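Sulfoquinovosidase (Escherichia coli, PDB 5OHT) hydrolyses sulfoquinovosyl diacylglycerides and simple sulfoquinovosides such as sulfoquinovosyl glycerol, releasing sulfoquinovose for sulfoglycolysis. Local coordinates at the 9VH site. Numbering follows the deposited sequence.

The 9VH site. Residues 288, 301-302, 304, 333, 403, 405-406, 455, 469, 472, 508, 537. With 9VH ([(3~{S},4~{R},5~{R})-4,5-bis(oxidanyl)piperidin-3-yl]methanesulfonic acid), chain B.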
loop_
_atom_site.group_PDB
_atom_site.type_symbol
_atom_site.label_atom_id
_atom_site.label_comp_id
_atom_site.label_asym_id
_atom_site.label_seq_id
_atom_site.Cartn_x
_atom_site.Cartn_y
_atom_site.Cartn_z
ATOM N N GLN A 288 8.736 -12.422 -14.642
ATOM C CA GLN A 288 8.608 -10.988 -15.023
ATOM C C GLN A 288 9.257 -10.701 -16.407
ATOM O O GLN A 288 8.901 -9.725 -17.083
ATOM C CB GLN A 288 9.201 -10.082 -13.957
ATOM C CG GLN A 288 10.673 -10.202 -13.634
ATOM C CD GLN A 288 11.191 -9.057 -12.744
ATOM O OE1 GLN A 288 10.406 -8.366 -12.102
ATOM N NE2 GLN A 288 12.529 -8.895 -12.671
ATOM N N ARG A 301 16.886 -6.269 -15.304
ATOM C CA ARG A 301 15.556 -5.645 -15.380
ATOM C C ARG A 301 14.680 -6.232 -16.502
ATOM O O ARG A 301 15.144 -7.047 -17.358
ATOM C CB ARG A 301 15.719 -4.122 -15.480
ATOM C CG ARG A 301 16.652 -3.562 -14.417
ATOM C CD ARG A 301 16.578 -2.032 -14.153
ATOM N NE ARG A 301 15.221 -1.575 -13.770
ATOM C CZ ARG A 301 14.874 -0.296 -13.639
ATOM N NH1 ARG A 301 13.644 -0.011 -13.305
ATOM N NH2 ARG A 301 15.760 0.720 -13.871
ATOM N N VAL A 302 13.407 -5.864 -16.505
ATOM C CA VAL A 302 12.494 -6.306 -17.541
ATOM C C VAL A 302 12.617 -5.349 -18.784
ATOM O O VAL A 302 12.947 -4.162 -18.641
ATOM C CB VAL A 302 11.056 -6.270 -17.021
ATOM C CG1 VAL A 302 10.081 -6.681 -18.098
ATOM C CG2 VAL A 302 10.928 -7.139 -15.764
ATOM N N TRP A 304 10.662 -3.207 -21.132
ATOM C CA TRP A 304 9.316 -2.612 -20.989
ATOM C C TRP A 304 8.622 -2.444 -22.339
ATOM O O TRP A 304 8.393 -1.303 -22.802
ATOM C CB TRP A 304 9.377 -1.256 -20.242
ATOM C CG TRP A 304 9.884 -1.327 -18.771
ATOM C CD1 TRP A 304 10.351 -2.430 -18.090
ATOM C CD2 TRP A 304 9.962 -0.225 -17.854
ATOM N NE1 TRP A 304 10.682 -2.077 -16.796
ATOM C CE2 TRP A 304 10.473 -0.725 -16.630
ATOM C CE3 TRP A 304 9.640 1.144 -17.948
ATOM C CZ2 TRP A 304 10.647 0.083 -15.523
ATOM C CZ3 TRP A 304 9.845 1.970 -16.830
ATOM C CH2 TRP A 304 10.353 1.431 -15.637
ATOM N N TYR A 333 4.033 -9.621 -15.987
ATOM C CA TYR A 333 4.490 -8.305 -15.488
ATOM C C TYR A 333 4.046 -7.221 -16.474
ATOM O O TYR A 333 4.304 -7.354 -17.695
ATOM C CB TYR A 333 6.032 -8.280 -15.304
ATOM C CG TYR A 333 6.599 -6.936 -14.864
ATOM C CD1 TYR A 333 6.783 -5.884 -15.778
ATOM C CD2 TYR A 333 6.813 -6.636 -13.492
ATOM C CE1 TYR A 333 7.203 -4.630 -15.363
ATOM C CE2 TYR A 333 7.221 -5.371 -13.091
ATOM C CZ TYR A 333 7.389 -4.358 -14.035
ATOM O OH TYR A 333 7.806 -3.124 -13.644
ATOM N N MET A 403 2.146 -9.021 -11.857
ATOM C CA MET A 403 2.557 -7.795 -11.169
ATOM C C MET A 403 2.164 -6.591 -12.001
ATOM O O MET A 403 2.542 -6.525 -13.186
ATOM C CB MET A 403 4.083 -7.826 -10.968
ATOM C CG MET A 403 4.650 -6.623 -10.168
ATOM S SD MET A 403 6.429 -6.663 -9.836
ATOM C CE MET A 403 6.500 -7.640 -8.351
ATOM N N ASP A 405 2.904 -2.954 -11.781
ATOM C CA ASP A 405 3.928 -2.207 -11.055
ATOM C C ASP A 405 3.893 -0.704 -11.269
ATOM O O ASP A 405 3.203 -0.217 -12.155
ATOM C CB ASP A 405 5.266 -2.801 -11.509
ATOM C CG ASP A 405 6.441 -2.511 -10.608
ATOM O OD1 ASP A 405 6.304 -2.032 -9.486
ATOM O OD2 ASP A 405 7.552 -2.789 -11.058
ATOM N N PHE A 406 4.675 0.028 -10.481
ATOM C CA PHE A 406 4.878 1.488 -10.616
ATOM C C PHE A 406 3.558 2.288 -10.492
ATOM O O PHE A 406 2.610 1.815 -9.878
ATOM C CB PHE A 406 5.672 1.843 -11.920
ATOM C CG PHE A 406 7.114 1.413 -11.868
ATOM C CD1 PHE A 406 8.098 2.274 -11.329
ATOM C CD2 PHE A 406 7.521 0.204 -12.408
ATOM C CE1 PHE A 406 9.425 1.896 -11.309
ATOM C CE2 PHE A 406 8.880 -0.181 -12.407
ATOM C CZ PHE A 406 9.818 0.644 -11.837
ATOM N N ARG A 455 1.923 -2.260 -6.053
ATOM C CA ARG A 455 2.688 -1.655 -4.930
ATOM C C ARG A 455 2.247 -0.220 -4.645
ATOM O O ARG A 455 2.319 0.209 -3.482
ATOM C CB ARG A 455 4.212 -1.754 -5.154
ATOM C CG ARG A 455 4.791 -0.760 -6.154
ATOM C CD ARG A 455 6.313 -0.791 -6.345
ATOM N NE ARG A 455 6.777 0.389 -7.096
ATOM C CZ ARG A 455 8.073 0.617 -7.430
ATOM N NH1 ARG A 455 9.017 -0.279 -7.094
ATOM N NH2 ARG A 455 8.432 1.742 -8.067
ATOM N N TRP A 469 1.082 -5.677 -2.675
ATOM C CA TRP A 469 2.305 -6.199 -2.095
ATOM C C TRP A 469 3.130 -4.991 -1.600
ATOM O O TRP A 469 2.911 -3.853 -2.035
ATOM C CB TRP A 469 3.060 -7.177 -3.047
ATOM C CG TRP A 469 4.279 -6.626 -3.819
ATOM C CD1 TRP A 469 5.576 -6.768 -3.469
ATOM C CD2 TRP A 469 4.298 -5.892 -5.078
ATOM N NE1 TRP A 469 6.400 -6.188 -4.367
ATOM C CE2 TRP A 469 5.674 -5.583 -5.344
ATOM C CE3 TRP A 469 3.340 -5.444 -5.962
ATOM C CZ2 TRP A 469 6.092 -4.887 -6.498
ATOM C CZ3 TRP A 469 3.752 -4.738 -7.113
ATOM C CH2 TRP A 469 5.134 -4.464 -7.353
ATOM N N ASP A 472 9.472 -2.819 -2.681
ATOM C CA ASP A 472 10.894 -3.184 -2.543
ATOM C C ASP A 472 11.468 -2.945 -1.108
ATOM O O ASP A 472 11.710 -1.795 -0.693
ATOM C CB ASP A 472 11.808 -2.369 -3.517
ATOM C CG ASP A 472 11.370 -2.467 -4.997
ATOM O OD1 ASP A 472 10.341 -3.119 -5.348
ATOM O OD2 ASP A 472 12.080 -1.859 -5.813
ATOM N N TYR A 508 13.894 -7.725 -1.967
ATOM C CA TYR A 508 14.250 -7.375 -3.344
ATOM C C TYR A 508 15.598 -6.683 -3.565
ATOM O O TYR A 508 16.465 -7.184 -4.343
ATOM C CB TYR A 508 13.165 -6.500 -3.945
ATOM C CG TYR A 508 13.476 -6.085 -5.381
ATOM C CD1 TYR A 508 13.397 -7.014 -6.418
ATOM C CD2 TYR A 508 13.911 -4.766 -5.678
ATOM C CE1 TYR A 508 13.739 -6.643 -7.703
ATOM C CE2 TYR A 508 14.218 -4.399 -6.997
ATOM C CZ TYR A 508 14.159 -5.349 -7.980
ATOM O OH TYR A 508 14.457 -4.978 -9.275
ATOM N N HIS A 537 10.787 -13.945 -5.023
ATOM C CA HIS A 537 11.437 -12.978 -5.949
ATOM C C HIS A 537 12.942 -13.287 -6.007
ATOM O O HIS A 537 13.565 -13.524 -5.002
ATOM C CB HIS A 537 11.205 -11.487 -5.464
ATOM C CG HIS A 537 11.287 -10.447 -6.552
ATOM N ND1 HIS A 537 12.170 -10.536 -7.621
ATOM C CD2 HIS A 537 10.537 -9.325 -6.770
ATOM C CE1 HIS A 537 11.929 -9.534 -8.459
ATOM N NE2 HIS A 537 10.922 -8.791 -7.982
HETATM O O1 9VH B . 13.554 -3.886 -12.939
HETATM S S1 9VH B . 12.224 -3.670 -13.408
HETATM O O2 9VH B . 11.870 -3.948 -14.751
HETATM O O3 9VH B . 11.847 -2.233 -13.209
HETATM C C1 9VH B . 11.074 -4.607 -12.420
HETATM C C2 9VH B . 11.224 -4.510 -10.890
HETATM C C3 9VH B . 10.943 -3.114 -10.356
HETATM N N1 9VH B . 9.711 -2.889 -9.575
HETATM C C4 9VH B . 9.568 -3.821 -8.445
HETATM C C5 9VH B . 10.289 -5.162 -8.627
HETATM O O4 9VH B . 9.609 -6.189 -7.936
HETATM C C6 9VH B . 10.426 -5.557 -10.096
HETATM O O5 9VH B . 11.114 -6.809 -10.150
HETATM O O HOH W 1 9.343 -5.804 -5.320
HETATM O O HOH W 2 14.393 -6.415 -11.729
#
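One face of the Tyr508 ring carries 9VH C5, 3.8 Å above the plane and toward the rim. The His537 ring meets O4 at its edge and takes Tyr508 CD1 over one face. Trp469 is sandwiched off-centre between Arg455 CB and Met403 CE, and its edge holds water 1. Phe406 turns its edge to sulfonate oxygen O3, while Arg455 CZ lies over one face of Phe406, toward the rim. 9VH is an aza-sugar inhibitor, almost wholly buried in the active-site pocket of this GH31 TIM barrel. The sulfonate is the group that marks the natural substrate. Arg301, bent at chi3 (57°), grips it side-on: NE hydrogen-bonds O1, and NH1 hydrogen-bonds O3 at 2.9 Å as part of a salt bridge. O2 accepts from both Val302 N and Trp304 NE1, the indole bond being nearly straight (175° at H). Water 2 links O1 to Tyr508 OH and Gln288 NE2. With CG anti to its backbone N (chi1 -162°), the nucleophile Asp405 points OD2 at ring nitrogen N1, which donates to the syn lone pair at 2.6 Å. Tyr333 OH donates to the anti lone pair of OD2. Arg455 NE forms a salt bridge with OD1, which may help keep the carboxylate charged. An alanine at Asp405 would remove the nucleophilic carboxylate and would probably weaken inhibitor binding and leave Tyr333 OH without this acceptor. The proton donor Asp472 places OD1 3.3 Å from 9VH C4, and water 1 joins that oxygen to hydroxyl O4. His537 NE2 hydrogen-bonds both hydroxyls O4 and O5. O5 donates to Gln288 OE1 at 2.6 Å, in the carbonyl plane and on a lone pair.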